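Local coordinates for succinate--CoA ligase subunit alpha (Campylobacter jejuni, PDB 6MEL), which forms the alpha subunit of a CoA ligase, joining a Rossmann-type CoA-binding domain to a second alpha/beta domain of the CoA-ligase family, at residues K10-F16 with N34-T40; T56-V61 with E84-I90; Q27-T33 with S130-G136. One frame throughout, in Å; residues are numbered along the deposited sequence.

Contact 1: residues K10-F16 with N34-T40; sequences KVIVQGF and NIVGGIT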
loop_
_atom_site.group_PDB
_atom_site.type_symbol
_atom_site.label_atom_id
_atom_site.label_comp_id
_atom_site.label_asym_id
_atom_site.label_seq_id
_atom_site.Cartn_x
_atom_site.Cartn_y
_atom_site.Cartn_z
ATOM N N LYS A 10 22.409 -2.475 -22.146
ATOM C CA LYS A 10 23.389 -2.126 -21.134
ATOM C C LYS A 10 22.698 -1.587 -19.885
ATOM O O LYS A 10 21.891 -0.654 -19.990
ATOM C CB LYS A 10 24.323 -1.052 -21.675
ATOM C CG LYS A 10 25.058 -1.473 -22.943
ATOM C CD LYS A 10 26.423 -0.842 -23.091
ATOM C CE LYS A 10 26.610 -0.163 -24.422
ATOM N NZ LYS A 10 25.826 1.094 -24.433
ATOM N N VAL A 11 23.098 -2.126 -18.728
ATOM C CA VAL A 11 22.457 -1.852 -17.465
ATOM C C VAL A 11 23.506 -1.427 -16.444
ATOM O O VAL A 11 24.484 -2.136 -16.281
ATOM C CB VAL A 11 21.742 -3.110 -16.938
ATOM C CG1 VAL A 11 21.152 -2.872 -15.545
ATOM C CG2 VAL A 11 20.689 -3.620 -17.917
ATOM N N ILE A 12 23.228 -0.343 -15.702
ATOM C CA ILE A 12 23.949 -0.003 -14.504
ATOM C C ILE A 12 23.070 -0.297 -13.298
ATOM O O ILE A 12 21.824 -0.241 -13.373
ATOM C CB ILE A 12 24.399 1.460 -14.500
ATOM C CG1 ILE A 12 23.233 2.395 -14.785
ATOM C CG2 ILE A 12 25.534 1.666 -15.480
ATOM C CD1 ILE A 12 23.574 3.845 -14.552
ATOM N N VAL A 13 23.724 -0.540 -12.168
ATOM C CA VAL A 13 23.021 -0.848 -10.925
ATOM C C VAL A 13 23.278 0.299 -9.948
ATOM O O VAL A 13 24.407 0.602 -9.625
ATOM C CB VAL A 13 23.509 -2.190 -10.360
ATOM C CG1 VAL A 13 22.812 -2.531 -9.068
ATOM C CG2 VAL A 13 23.382 -3.323 -11.375
ATOM N N GLN A 14 22.207 0.930 -9.462
ATOM C CA GLN A 14 22.332 1.908 -8.386
ATOM C C GLN A 14 22.181 1.125 -7.074
ATOM O O GLN A 14 21.265 0.300 -6.924
ATOM C CB GLN A 14 21.345 3.057 -8.575
ATOM C CG GLN A 14 21.639 3.944 -9.779
ATOM C CD GLN A 14 20.524 4.896 -10.120
ATOM O OE1 GLN A 14 19.887 4.771 -11.166
ATOM N NE2 GLN A 14 20.292 5.862 -9.236
ATOM N N GLY A 15 23.121 1.344 -6.148
ATOM C CA GLY A 15 23.219 0.552 -4.916
ATOM C C GLY A 15 23.941 -0.779 -5.153
ATOM O O GLY A 15 23.685 -1.775 -4.483
ATOM N N PHE A 16 24.953 -0.734 -6.018
ATOM C CA PHE A 16 25.609 -1.899 -6.572
ATOM C C PHE A 16 26.352 -2.719 -5.508
ATOM O O PHE A 16 26.442 -3.902 -5.666
ATOM C CB PHE A 16 26.585 -1.435 -7.649
ATOM C CG PHE A 16 27.221 -2.474 -8.534
ATOM C CD1 PHE A 16 26.562 -3.622 -8.912
ATOM C CD2 PHE A 16 28.480 -2.234 -9.068
ATOM C CE1 PHE A 16 27.144 -4.526 -9.787
ATOM C CE2 PHE A 16 29.059 -3.132 -9.946
ATOM C CZ PHE A 16 28.397 -4.282 -10.296
ATOM N N ASN A 34 23.475 -7.810 -19.517
ATOM C CA ASN A 34 24.682 -7.011 -19.781
ATOM C C ASN A 34 24.839 -5.898 -18.727
ATOM O O ASN A 34 24.679 -4.718 -19.023
ATOM C CB ASN A 34 24.628 -6.400 -21.191
ATOM C CG ASN A 34 25.955 -5.794 -21.633
ATOM O OD1 ASN A 34 26.970 -6.056 -21.020
ATOM N ND2 ASN A 34 25.958 -4.934 -22.647
ATOM N N ILE A 35 25.182 -6.257 -17.495
ATOM C CA ILE A 35 25.476 -5.262 -16.520
ATOM C C ILE A 35 26.873 -4.706 -16.784
ATOM O O ILE A 35 27.846 -5.455 -16.713
ATOM C CB ILE A 35 25.308 -5.832 -15.106
ATOM C CG1 ILE A 35 23.822 -6.129 -14.829
ATOM C CG2 ILE A 35 25.889 -4.871 -14.087
ATOM C CD1 ILE A 35 23.511 -6.705 -13.482
ATOM N N VAL A 36 26.985 -3.382 -16.973
ATOM C CA VAL A 36 28.260 -2.807 -17.388
ATOM C C VAL A 36 28.911 -2.056 -16.238
ATOM O O VAL A 36 29.993 -1.555 -16.418
ATOM C CB VAL A 36 28.123 -1.876 -18.606
ATOM C CG1 VAL A 36 27.762 -2.649 -19.851
ATOM C CG2 VAL A 36 27.113 -0.770 -18.339
ATOM N N GLY A 37 28.253 -1.965 -15.083
ATOM C CA GLY A 37 28.764 -1.091 -14.016
ATOM C C GLY A 37 27.726 -0.789 -12.957
ATOM O O GLY A 37 26.550 -1.188 -13.026
ATOM N N GLY A 38 28.140 -0.064 -11.944
ATOM C CA GLY A 38 27.199 0.318 -10.905
ATOM C C GLY A 38 27.674 1.517 -10.129
ATOM O O GLY A 38 28.846 1.941 -10.290
ATOM N N ILE A 39 26.791 2.001 -9.245
ATOM C CA ILE A 39 26.990 3.200 -8.493
ATOM C C ILE A 39 27.025 2.827 -7.004
ATOM O O ILE A 39 26.167 2.130 -6.511
ATOM C CB ILE A 39 25.916 4.260 -8.841
ATOM C CG1 ILE A 39 26.021 4.758 -10.287
ATOM C CG2 ILE A 39 26.067 5.496 -7.967
ATOM C CD1 ILE A 39 25.667 3.837 -11.328
ATOM N N THR A 40 28.024 3.346 -6.290
ATOM C CA THR A 40 27.970 3.506 -4.855
ATOM C C THR A 40 28.790 4.735 -4.483
ATOM O O THR A 40 29.980 4.751 -4.740
ATOM C CB THR A 40 28.502 2.273 -4.115
ATOM O OG1 THR A 40 27.669 1.152 -4.427
ATOM C CG2 THR A 40 28.513 2.477 -2.612
#

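Contact 2: residues T56-V61 with E84-I90; sequences TVADAV and EAADAGI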
loop_
_atom_site.group_PDB
_atom_site.type_symbol
_atom_site.label_atom_id
_atom_site.label_comp_id
_atom_site.label_asym_id
_atom_site.label_seq_id
_atom_site.Cartn_x
_atom_site.Cartn_y
_atom_site.Cartn_z
ATOM N N THR A 56 28.606 8.315 -9.035
ATOM C CA THR A 56 27.447 9.019 -9.534
ATOM C C THR A 56 26.958 8.322 -10.804
ATOM O O THR A 56 27.759 7.726 -11.580
ATOM C CB THR A 56 27.746 10.494 -9.839
ATOM O OG1 THR A 56 28.617 10.553 -10.963
ATOM C CG2 THR A 56 28.402 11.214 -8.683
ATOM N N VAL A 57 25.646 8.407 -11.041
ATOM C CA VAL A 57 25.102 7.882 -12.282
ATOM C C VAL A 57 25.720 8.635 -13.468
ATOM O O VAL A 57 25.937 8.051 -14.524
ATOM C CB VAL A 57 23.559 7.964 -12.324
ATOM C CG1 VAL A 57 23.009 7.449 -13.633
ATOM C CG2 VAL A 57 22.930 7.199 -11.156
ATOM N N ALA A 58 25.934 9.949 -13.323
ATOM C CA ALA A 58 26.446 10.759 -14.443
ATOM C C ALA A 58 27.810 10.226 -14.912
ATOM O O ALA A 58 28.015 10.099 -16.107
ATOM C CB ALA A 58 26.548 12.216 -14.058
ATOM N N ASP A 59 28.697 9.889 -13.970
ATOM C CA ASP A 59 30.036 9.286 -14.288
ATOM C C ASP A 59 29.872 7.932 -14.980
ATOM O O ASP A 59 30.544 7.649 -15.966
ATOM C CB ASP A 59 30.887 9.087 -13.032
ATOM C CG ASP A 59 31.450 10.370 -12.425
ATOM O OD1 ASP A 59 31.414 11.386 -13.102
ATOM O OD2 ASP A 59 31.923 10.331 -11.269
ATOM N N ALA A 60 28.930 7.115 -14.494
ATOM C CA ALA A 60 28.697 5.804 -15.056
ATOM C C ALA A 60 28.189 5.916 -16.496
ATOM O O ALA A 60 28.606 5.150 -17.377
ATOM C CB ALA A 60 27.710 5.034 -14.211
ATOM N N VAL A 61 27.252 6.836 -16.736
ATOM C CA VAL A 61 26.648 6.987 -18.069
ATOM C C VAL A 61 27.714 7.501 -19.078
ATOM O O VAL A 61 27.759 7.072 -20.221
ATOM C CB VAL A 61 25.422 7.912 -18.002
ATOM C CG1 VAL A 61 25.072 8.489 -19.370
ATOM C CG2 VAL A 61 24.237 7.181 -17.393
ATOM N N GLU A 84 18.284 11.324 -9.807
ATOM C CA GLU A 84 19.651 11.259 -10.300
ATOM C C GLU A 84 19.730 10.564 -11.677
ATOM O O GLU A 84 20.366 11.034 -12.612
ATOM C CB GLU A 84 20.508 10.496 -9.291
ATOM C CG GLU A 84 21.981 10.455 -9.681
ATOM C CD GLU A 84 22.906 9.798 -8.682
ATOM O OE1 GLU A 84 22.407 9.226 -7.624
ATOM O OE2 GLU A 84 24.122 9.797 -8.973
ATOM N N ALA A 85 19.054 9.431 -11.803
ATOM C CA ALA A 85 18.998 8.687 -13.045
ATOM C C ALA A 85 18.403 9.543 -14.161
ATOM O O ALA A 85 18.959 9.587 -15.264
ATOM C CB ALA A 85 18.212 7.410 -12.859
ATOM N N ALA A 86 17.293 10.223 -13.867
ATOM C CA ALA A 86 16.637 11.040 -14.849
ATOM C C ALA A 86 17.539 12.210 -15.248
ATOM O O ALA A 86 17.622 12.549 -16.445
ATOM C CB ALA A 86 15.308 11.526 -14.343
ATOM N N ASP A 87 18.193 12.814 -14.265
ATOM C CA ASP A 87 19.109 13.927 -14.530
ATOM C C ASP A 87 20.262 13.502 -15.452
ATOM O O ASP A 87 20.701 14.264 -16.272
ATOM C CB ASP A 87 19.676 14.545 -13.253
ATOM C CG ASP A 87 20.154 15.970 -13.487
ATOM O OD1 ASP A 87 19.265 16.841 -13.704
ATOM O OD2 ASP A 87 21.406 16.200 -13.438
ATOM N N ALA A 88 20.737 12.267 -15.335
ATOM C CA ALA A 88 21.912 11.813 -16.111
ATOM C C ALA A 88 21.552 11.338 -17.527
ATOM O O ALA A 88 22.449 10.973 -18.265
ATOM C CB ALA A 88 22.568 10.661 -15.383
ATOM N N GLY A 89 20.268 11.207 -17.863
ATOM C CA GLY A 89 19.871 10.727 -19.216
ATOM C C GLY A 89 19.480 9.244 -19.269
ATOM O O GLY A 89 19.250 8.706 -20.363
ATOM N N ILE A 90 19.309 8.573 -18.119
ATOM C CA ILE A 90 18.720 7.226 -18.137
ATOM C C ILE A 90 17.318 7.260 -18.761
ATOM O O ILE A 90 16.559 8.163 -18.487
ATOM C CB ILE A 90 18.712 6.616 -16.728
ATOM C CG1 ILE A 90 20.136 6.465 -16.195
ATOM C CG2 ILE A 90 17.957 5.293 -16.706
ATOM C CD1 ILE A 90 20.999 5.474 -16.985
HETATM O O HOH W 1 24.782 11.692 -11.050
#

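Contact 3: residues Q27-T33 with S130-G136; sequences QCMAYGT and SEECKLG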
loop_
_atom_site.group_PDB
_atom_site.type_symbol
_atom_site.label_atom_id
_atom_site.label_comp_id
_atom_site.label_asym_id
_atom_site.label_seq_id
_atom_site.Cartn_x
_atom_site.Cartn_y
_atom_site.Cartn_z
ATOM N N GLN A 27 23.292 -12.956 -9.980
ATOM C CA GLN A 27 22.298 -13.821 -10.647
ATOM C C GLN A 27 21.842 -13.204 -11.982
ATOM O O GLN A 27 21.709 -13.921 -12.953
ATOM C CB GLN A 27 21.110 -14.113 -9.744
ATOM C CG GLN A 27 21.498 -14.924 -8.515
ATOM C CD GLN A 27 20.311 -15.676 -7.974
ATOM O OE1 GLN A 27 19.151 -15.366 -8.257
ATOM N NE2 GLN A 27 20.611 -16.734 -7.250
ATOM N N CYS A 28 21.651 -11.880 -12.054
ATOM C CA CYS A 28 21.227 -11.232 -13.327
ATOM C C CYS A 28 22.314 -11.422 -14.409
ATOM O O CYS A 28 22.026 -11.769 -15.561
ATOM C CB CYS A 28 20.898 -9.754 -13.131
ATOM S SG CYS A 28 19.414 -9.470 -12.105
ATOM N N MET A 29 23.569 -11.219 -14.024
ATOM C CA MET A 29 24.686 -11.416 -14.945
ATOM C C MET A 29 24.759 -12.871 -15.429
ATOM O O MET A 29 24.868 -13.104 -16.633
ATOM C CB MET A 29 26.006 -11.009 -14.294
ATOM C CG MET A 29 26.153 -9.496 -14.201
ATOM S SD MET A 29 27.491 -8.974 -13.047
ATOM C CE MET A 29 28.504 -8.080 -14.207
ATOM N N ALA A 30 24.599 -13.832 -14.519
ATOM C CA ALA A 30 24.654 -15.262 -14.883
ATOM C C ALA A 30 23.509 -15.589 -15.834
ATOM O O ALA A 30 23.666 -16.446 -16.683
ATOM C CB ALA A 30 24.604 -16.167 -13.664
ATOM N N TYR A 31 22.365 -14.904 -15.695
ATOM C CA TYR A 31 21.239 -15.180 -16.574
ATOM C C TYR A 31 21.452 -14.582 -17.976
ATOM O O TYR A 31 20.704 -14.907 -18.882
ATOM C CB TYR A 31 19.970 -14.602 -15.931
ATOM C CG TYR A 31 18.677 -15.113 -16.502
ATOM C CD1 TYR A 31 18.244 -16.392 -16.206
ATOM C CD2 TYR A 31 17.921 -14.352 -17.384
ATOM C CE1 TYR A 31 17.041 -16.878 -16.706
ATOM C CE2 TYR A 31 16.715 -14.824 -17.892
ATOM C CZ TYR A 31 16.271 -16.092 -17.546
ATOM O OH TYR A 31 15.091 -16.598 -18.039
ATOM N N GLY A 32 22.408 -13.654 -18.138
ATOM C CA GLY A 32 22.727 -13.083 -19.466
ATOM C C GLY A 32 22.649 -11.560 -19.521
ATOM O O GLY A 32 22.956 -10.961 -20.547
ATOM N N THR A 33 22.262 -10.920 -18.409
ATOM C CA THR A 33 22.074 -9.462 -18.416
ATOM C C THR A 33 23.424 -8.766 -18.601
ATOM O O THR A 33 24.366 -9.032 -17.874
ATOM C CB THR A 33 21.433 -8.943 -17.124
ATOM O OG1 THR A 33 20.286 -9.746 -16.823
ATOM C CG2 THR A 33 21.054 -7.479 -17.223
ATOM N N SER A 130 12.664 -13.744 -21.013
ATOM C CA SER A 130 12.931 -15.160 -20.780
ATOM C C SER A 130 14.184 -15.605 -21.553
ATOM O O SER A 130 14.313 -15.323 -22.719
ATOM C CB SER A 130 11.747 -15.989 -21.171
ATOM O OG SER A 130 10.593 -15.574 -20.493
ATOM N N GLU A 131 15.129 -16.196 -20.822
ATOM C CA GLU A 131 16.350 -16.794 -21.362
ATOM C C GLU A 131 17.197 -15.739 -22.070
ATOM O O GLU A 131 18.041 -16.098 -22.842
ATOM C CB GLU A 131 16.020 -17.947 -22.320
ATOM C CG GLU A 131 15.303 -19.123 -21.656
ATOM C CD GLU A 131 14.770 -20.147 -22.668
ATOM O OE1 GLU A 131 15.312 -20.191 -23.780
ATOM O OE2 GLU A 131 13.753 -20.813 -22.397
ATOM N N GLU A 132 17.006 -14.442 -21.783
ATOM C CA GLU A 132 17.874 -13.436 -22.384
ATOM C C GLU A 132 18.476 -12.529 -21.314
ATOM O O GLU A 132 19.665 -12.234 -21.348
ATOM C CB GLU A 132 17.116 -12.583 -23.392
ATOM C CG GLU A 132 17.083 -13.108 -24.821
ATOM C CD GLU A 132 16.680 -12.025 -25.830
ATOM O OE1 GLU A 132 17.507 -11.074 -26.103
ATOM O OE2 GLU A 132 15.521 -12.091 -26.325
ATOM N N CYS A 133 17.630 -11.972 -20.434
ATOM C CA CYS A 133 18.110 -11.046 -19.424
ATOM C C CYS A 133 17.052 -10.872 -18.345
ATOM O O CYS A 133 15.840 -11.047 -18.575
ATOM C CB CYS A 133 18.442 -9.680 -20.007
ATOM S SG CYS A 133 16.985 -8.791 -20.605
ATOM N N LYS A 134 17.524 -10.492 -17.172
ATOM C CA LYS A 134 16.630 -10.172 -16.078
ATOM C C LYS A 134 17.211 -9.006 -15.271
ATOM O O LYS A 134 18.426 -8.916 -15.052
ATOM C CB LYS A 134 16.338 -11.438 -15.268
ATOM C CG LYS A 134 17.244 -11.712 -14.084
ATOM C CD LYS A 134 16.865 -12.963 -13.360
ATOM C CE LYS A 134 17.676 -13.260 -12.107
ATOM N NZ LYS A 134 17.163 -12.480 -10.952
ATOM N N LEU A 135 16.331 -8.077 -14.895
ATOM C CA LEU A 135 16.719 -6.885 -14.111
ATOM C C LEU A 135 15.823 -6.865 -12.883
ATOM O O LEU A 135 14.659 -6.425 -12.955
ATOM C CB LEU A 135 16.507 -5.612 -14.922
ATOM C CG LEU A 135 17.470 -5.293 -16.070
ATOM C CD1 LEU A 135 17.221 -6.197 -17.265
ATOM C CD2 LEU A 135 17.273 -3.864 -16.503
ATOM N N GLY A 136 16.338 -7.419 -11.787
ATOM C CA GLY A 136 15.540 -7.565 -10.600
ATOM C C GLY A 136 15.789 -8.885 -9.910
ATOM O O GLY A 136 16.899 -9.436 -10.008
HETATM O O HOH W 2 18.112 -12.624 -8.560
#

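Contact 1: residues K10-F16 with N34-T40
Phe-16 carries CG on the far side of CB from its own backbone N (chi1 -170°), which lays its ring against the backbone of Gly-37 and Gly-38. Phe-16 CD2 comes to 3.4 Å from Gly-38 CA, and Gly-37 C sits over one ring face near the rim; the ring packs directly on the bare CA of Gly-38. Among the residues facing helix 57-64, Ile-12 holds CG1 between its backbone N and carbonyl carbon (chi1 52°), and its CD1 meets Ile-39 CD1 at 3.8 Å. The other sheet face pairs Val-13 with Ile-35, Val-13 CG2 lying 4.0 Å from Ile-35 CD1. Backbone hydrogen bonds join the two parallel strands: Val-36 N gives to Val-11 O at 2.9 Å, and Ile-39 N reaches Val-13 O at 2.8 Å. Val-11 pairs with Ile-35 but Val-13 with Gly-38, so strand 34-39 spends one extra residue there, a beta bulge around Val-36 and Gly-37. At the strand ends Ile-39 O gathers several donors. Phe-16 N reaches Ile-39 O at 3.1 Å in a nearly straight bond, Thr-40 OG1 comes to the same oxygen at 2.7 Å, from the same face of the carbonyl plane, and Gly-15 N adds a weak bond. The Gln-14 amide is held by Ser-69 OG and Ser-81 O. Strand 10-14, the turn through Gly-15 and Phe-16, helix 19-31 and strand 34-39 together make the opening beta-alpha-beta unit of a Rossmann-type domain.

Contact 2: residues T56-V61 with E84-I90
Glu-84 reaches across to the start of helix 57-64, where its OE2 accepts from Val-57 N at 2.9 Å. The bond is nearly straight at the hydrogen, yet the donor stands 45° out of the carboxylate plane. A chain extended from CA onward (chi1 -176°) spans the gap, and Glu-84 CD rests 3.6 Å from Val-57 CG2. The other methyl of Val-57, CG1, packs on Ala-88 CB at 3.7 Å and touches Ile-90 CG1 as well. One turn further along, Val-61 CG2 meets Ile-90 CD1 at 3.7 Å.

In the next shell a water takes the N-H of Ala-58 and donates to Glu-84 OE2. Thr-56, the N-cap, accepts from Asp-59 N through OG1 at 3.1 Å. The first three amides of the helix are thus all satisfied, and this N-terminal end would be expected to stabilise the negative charge of Glu-84. On the other segment, a Schellman motif at Gly-89 ends helix 78-87 and leads on to Ile-90. Further out, Val-57 and Ile-90 both lie on Ile-12 of strand 10-14. This is the arrangement of neighbouring helices packed on one face of a Rossmann-type parallel sheet.

Contact 3: residues Q27-T33 with S130-G136
The ring of Tyr-31 lies against strand 133-136, with Lys-134 CD over one face and the backbone of Cys-133 at its edge. There Tyr-31 CD2 is 3.7 Å from Cys-133 C, and Cys-133 CA lies in the ring plane. Tyr-31 belongs to the last turn of the first Rossmann helix, 19-31, which a Schellman motif closes at Gly-32; its partner is the outermost strand, within this chain, of the second sheet, and strand 133-136 runs nearly antiparallel to residues 27-31 of the helix (167°). A classic beta bulge at Glu-132 and Cys-133, opposite Thr-129, marks the start of that strand.

The phenol oxygen is fixed from the loop before the strand: Glu-131 N donates to Tyr-31 OH at 2.8 Å, with 166° at the hydrogen. Beyond the helix end, Thr-33 OG1 has two carbonyls within reach of its one proton, Lys-134 O at 2.7 Å and Cys-28 O at 3.0 Å. Its methyl, CG2, meets Leu-135 CD1 at 4.0 Å, and both residues also touch Val-11 of the first sheet. Cys-28 packs its SG on Lys-134 CG at 3.7 Å.

From there the lysine runs extended past the helix and bends only at its last torsion (chi4 81°). This carries NZ to Met-138 O, with a weak bond to Gly-136 O as well. The same amine comes within 2.6 Å of a water that accepts from Lys-134 NZ, and that water donates in turn to Gln-27 OE1 at 2.9 Å.

Overall arrangement
Contacts 1 and 2 lie within the N-terminal CoA-binding domain, their centres 11 Å apart, and follow one another along the chain. They touch where helix 57-64 packs on the sheet: Val-57 against Gln-14, and Ala-60 against Ile-39. Contact 3 crosses contact 1 in the sequence, because helix 19-31 connects strands 10-14 and 34-39; their centres are 13 Å apart and Val-11 reaches both Thr-33 and Leu-135. Contact 2 is nested in the loop that contact 3 closes, about 9 Å away between nearest atoms. Helices thus pack against the first sheet on both faces, and contact 3 ties it to strand 133-136 of the second sheet.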